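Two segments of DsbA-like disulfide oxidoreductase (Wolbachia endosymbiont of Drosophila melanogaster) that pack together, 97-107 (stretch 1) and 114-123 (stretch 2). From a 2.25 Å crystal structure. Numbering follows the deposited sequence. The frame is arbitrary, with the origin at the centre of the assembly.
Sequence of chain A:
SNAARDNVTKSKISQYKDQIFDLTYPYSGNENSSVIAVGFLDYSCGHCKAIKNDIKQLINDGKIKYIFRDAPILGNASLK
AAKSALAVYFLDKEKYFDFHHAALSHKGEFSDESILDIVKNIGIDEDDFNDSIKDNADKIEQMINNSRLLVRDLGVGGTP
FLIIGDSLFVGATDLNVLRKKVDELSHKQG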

# COMPACT_ATOMS: atom_id res chain seq x y z
N PHE A 97 4.95 7.72 -3.65
CA PHE A 97 3.62 8.16 -3.24
C PHE A 97 2.90 8.92 -4.36
O PHE A 97 1.66 8.88 -4.45
N ASP A 98 3.67 9.60 -5.21
CA ASP A 98 3.08 10.35 -6.33
C ASP A 98 2.49 9.43 -7.37
O ASP A 98 1.41 9.69 -7.90
N PHE A 99 3.19 8.35 -7.67
CA PHE A 99 2.63 7.35 -8.56
C PHE A 99 1.41 6.75 -7.87
O PHE A 99 0.35 6.65 -8.47
N HIS A 100 1.57 6.38 -6.60
CA HIS A 100 0.51 5.77 -5.81
C HIS A 100 -0.79 6.56 -5.89
O HIS A 100 -1.84 6.02 -6.21
N HIS A 101 -0.69 7.85 -5.59
CA HIS A 101 -1.87 8.69 -5.47
C HIS A 101 -2.50 8.96 -6.84
O HIS A 101 -3.73 9.01 -6.98
N ALA A 102 -1.65 9.13 -7.85
CA ALA A 102 -2.15 9.28 -9.22
C ALA A 102 -2.85 8.02 -9.69
O ALA A 102 -3.86 8.09 -10.37
N ALA A 103 -2.32 6.85 -9.33
CA ALA A 103 -2.94 5.60 -9.76
C ALA A 103 -4.32 5.48 -9.13
O ALA A 103 -5.29 5.08 -9.79
N LEU A 104 -4.42 5.82 -7.85
CA LEU A 104 -5.70 5.83 -7.17
C LEU A 104 -6.65 6.89 -7.74
O LEU A 104 -7.87 6.73 -7.69
N SER A 105 -6.09 7.97 -8.30
CA SER A 105 -6.90 9.03 -8.88
C SER A 105 -7.35 8.69 -10.31
O SER A 105 -8.32 9.23 -10.82
N HIS A 106 -6.64 7.77 -10.94
CA HIS A 106 -6.95 7.28 -12.28
C HIS A 106 -8.28 6.53 -12.28
O HIS A 106 -8.35 5.40 -11.80
N LYS A 107 -9.32 7.15 -12.80
CA LYS A 107 -10.68 6.62 -12.63
C LYS A 107 -11.01 5.39 -13.50
O LYS A 107 -11.57 4.40 -12.98
N SER A 114 -1.75 4.90 -20.38
CA SER A 114 -2.21 5.72 -19.27
C SER A 114 -1.26 5.64 -18.08
O SER A 114 -1.09 6.62 -17.35
N ILE A 115 -0.65 4.47 -17.88
CA ILE A 115 0.37 4.30 -16.85
C ILE A 115 1.60 5.16 -17.17
O ILE A 115 2.19 5.74 -16.27
N LEU A 116 1.99 5.25 -18.45
CA LEU A 116 3.10 6.14 -18.85
C LEU A 116 2.75 7.61 -18.67
O LEU A 116 3.57 8.39 -18.20
N ASP A 117 1.54 8.00 -19.05
CA ASP A 117 1.06 9.35 -18.79
C ASP A 117 1.28 9.71 -17.33
O ASP A 117 1.61 10.84 -17.01
N ILE A 118 1.12 8.73 -16.44
CA ILE A 118 1.31 8.97 -15.02
C ILE A 118 2.80 9.08 -14.69
O ILE A 118 3.21 9.94 -13.91
N VAL A 119 3.62 8.22 -15.28
CA VAL A 119 5.05 8.24 -15.01
C VAL A 119 5.64 9.55 -15.51
O VAL A 119 6.63 10.05 -14.96
N LYS A 120 5.04 10.12 -16.54
CA LYS A 120 5.49 11.40 -17.06
C LYS A 120 5.07 12.58 -16.19
O LYS A 120 5.85 13.52 -16.00
N ASN A 121 3.84 12.55 -15.68
CA ASN A 121 3.32 13.70 -14.94
C ASN A 121 3.98 13.86 -13.57
O ASN A 121 3.87 14.92 -12.93
N ILE A 122 4.68 12.82 -13.11
CA ILE A 122 5.32 12.87 -11.80
C ILE A 122 6.84 13.07 -11.89
O ILE A 122 7.53 12.98 -10.87
N GLY A 123 7.35 13.32 -13.09
CA GLY A 123 8.73 13.75 -13.26
C GLY A 123 9.73 12.69 -13.69
O GLY A 123 10.93 12.98 -13.79

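Side-chain packing between helix 97-105 and helix 114-121 of the DsbA-like disulfide oxidoreductase. The two helices run in roughly opposite senses, with 138° between their N-to-C directions and axes 9.8 Å apart at closest approach, so that Asp-98 lies near Ile-122, Ala-102 near Ile-118 and His-106 near Ser-114. The contact buries 409 Å², both sides summed, and is mainly apolar.

Phe-97 (chi1 t) takes no part; its side chain is out of reach of stretch 2. Asp-98 (chi1 m) points toward stretch 2, but what it offers there is its methylene: CB of Asp-98 lies 3.9 Å from CG2 of Ile-122. Ile-122, the first residue to leave helical phi/psi after its helix, still directs its side chain (p, t) toward stretch 1, closing this end of the interface.

Phe-99 gives up the most area of any residue in the contact. Its CA-to-CB bond points sideways, yet chi1 t with chi2 at 87° brings the ring in among four aliphatic side chains. CD1 of Phe-99 comes within 3.5 Å of CG2 of Ile-118, and CE1 of Phe-99 within 4.0 Å of CG2 of Val-119 (chi1 t). At the ring edge, near its plane, CZ of Phe-99 lies 4.2 Å from CG2 of Ile-115 (m, t), while CD1 of Ile-122 approaches CB of Phe-99 at 3.9 Å. Ring and CB of Phe-99 together touch side chains from Ile-115 to Ile-122.

His-100 (chi1 t) points away and is hydrogen-bonded through ND1 elsewhere in the structure; His-101 (chi1 t) is out of reach. Ala-102 faces Ile-118, its CB pointing toward stretch 2 and 3.7 Å from CG2 of Ile-118. CA of Ala-102 and CA of Ile-118 are 6.8 Å apart, and the small methyl of Ala-102 fits between the backbones. Ile-118 (m, t), pointing toward stretch 1, is the central residue of its helix in this contact: its CG2 touches both Phe-99 and Ala-102, and its CD1 reaches further along stretch 1, 4.1 Å from CA of Ala-103. The methyl of Ala-103 itself points sideways and contributes little.

Leu-104 (m, t) is out of reach. Ser-105 (chi1 m) turns its hydroxyl back onto its own helix, OG donating a hydrogen bond to O of His-101 at 2.7 Å. His-106, the first residue to leave helical phi/psi, points toward stretch 2 with chi1 t and chi2 at -67°. CD2 of His-106 lies 4.1 Å from CD1 of Ile-118, and NE2 of His-106 comes to 3.2 Å from OG of Ser-114 (chi1 p), the one close polar approach between the stretches; whether it is a hydrogen bond is left open by the geometry. ND1 of His-106 is hydrogen-bonded just outside the stretches, and OG of Ser-114 elsewhere in the structure. Lys-107, extended through chi3 (t, t, t, m), makes no contact.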

# COMPACT_ATOMS: atom_id res chain seq x y z
CB PHE A 97 3.68 9.05 -1.99
CG PHE A 97 2.32 9.47 -1.49
CD1 PHE A 97 1.58 8.65 -0.63
CD2 PHE A 97 1.75 10.69 -1.90
CE1 PHE A 97 0.33 9.03 -0.19
CE2 PHE A 97 0.50 11.07 -1.47
CZ PHE A 97 -0.22 10.24 -0.60
CB ASP A 98 4.13 11.26 -6.97
CG ASP A 98 4.57 12.35 -6.06
OD1 ASP A 98 3.80 12.70 -5.14
OD2 ASP A 98 5.67 12.88 -6.27
CB PHE A 99 3.64 6.26 -8.90
CG PHE A 99 3.12 5.26 -9.88
CD1 PHE A 99 3.22 5.50 -11.24
CD2 PHE A 99 2.45 4.12 -9.45
CE1 PHE A 99 2.71 4.60 -12.15
CE2 PHE A 99 1.93 3.21 -10.36
CZ PHE A 99 2.06 3.46 -11.71
CB HIS A 100 0.96 5.65 -4.35
CG HIS A 100 -0.12 5.27 -3.38
ND1 HIS A 100 -0.34 3.96 -2.98
CD2 HIS A 100 -1.02 6.02 -2.70
CE1 HIS A 100 -1.32 3.92 -2.10
NE2 HIS A 100 -1.76 5.16 -1.91
CB HIS A 101 -1.53 10.02 -4.78
CG HIS A 101 -2.72 10.77 -4.30
ND1 HIS A 101 -3.23 11.86 -4.99
CD2 HIS A 101 -3.52 10.59 -3.23
CE1 HIS A 101 -4.29 12.31 -4.35
NE2 HIS A 101 -4.49 11.57 -3.28
CB ALA A 102 -1.02 9.64 -10.17
CB ALA A 103 -2.07 4.42 -9.40
CB LEU A 104 -5.50 6.05 -5.68
CG LEU A 104 -4.86 4.86 -4.94
CD1 LEU A 104 -4.66 5.22 -3.46
CD2 LEU A 104 -5.69 3.56 -5.09
CB SER A 105 -6.13 10.35 -8.87
OG SER A 105 -5.75 10.69 -7.55
CB HIS A 106 -5.80 6.38 -12.75
CG HIS A 106 -5.95 5.84 -14.13
ND1 HIS A 106 -6.94 4.95 -14.48
CD2 HIS A 106 -5.21 6.04 -15.24
CE1 HIS A 106 -6.81 4.64 -15.75
NE2 HIS A 106 -5.77 5.29 -16.24
CB LYS A 107 -11.70 7.73 -12.90
CG LYS A 107 -13.14 7.23 -12.78
CD LYS A 107 -14.15 8.37 -12.62
CE LYS A 107 -15.59 7.85 -12.72
NZ LYS A 107 -15.92 7.34 -14.09
CB SER A 114 -3.61 5.28 -18.84
OG SER A 114 -3.54 4.03 -18.17
CB ILE A 115 0.79 2.81 -16.69
CG1 ILE A 115 -0.33 2.02 -16.02
CG2 ILE A 115 2.07 2.68 -15.84
CD1 ILE A 115 -0.07 0.53 -15.90
CB LEU A 116 3.52 5.91 -20.30
CG LEU A 116 4.28 4.62 -20.63
CD1 LEU A 116 4.69 4.61 -22.11
CD2 LEU A 116 5.50 4.44 -19.75
CB ASP A 117 -0.43 9.48 -19.13
CG ASP A 117 -0.72 9.23 -20.59
OD1 ASP A 117 0.15 9.51 -21.45
OD2 ASP A 117 -1.85 8.77 -20.88
CB ILE A 118 0.67 7.85 -14.17
CG1 ILE A 118 -0.86 7.94 -14.25
CG2 ILE A 118 1.13 7.94 -12.69
CD1 ILE A 118 -1.60 6.83 -13.48
CB VAL A 119 5.76 7.04 -15.66
CG1 VAL A 119 7.24 7.11 -15.45
CG2 VAL A 119 5.25 5.74 -15.06
CB LYS A 120 4.96 11.62 -18.48
CG LYS A 120 5.43 10.60 -19.49
CD LYS A 120 6.94 10.44 -19.50
CE LYS A 120 7.38 9.53 -20.62
NZ LYS A 120 6.97 10.07 -21.97
CB ASN A 121 1.81 13.57 -14.77
CG ASN A 121 1.07 13.73 -16.08
OD1 ASN A 121 1.49 14.48 -16.97
ND2 ASN A 121 -0.05 13.03 -16.21
CB ILE A 122 5.01 11.59 -10.99
CG1 ILE A 122 5.63 10.35 -11.65
CG2 ILE A 122 3.51 11.43 -10.86
CD1 ILE A 122 5.49 9.08 -10.80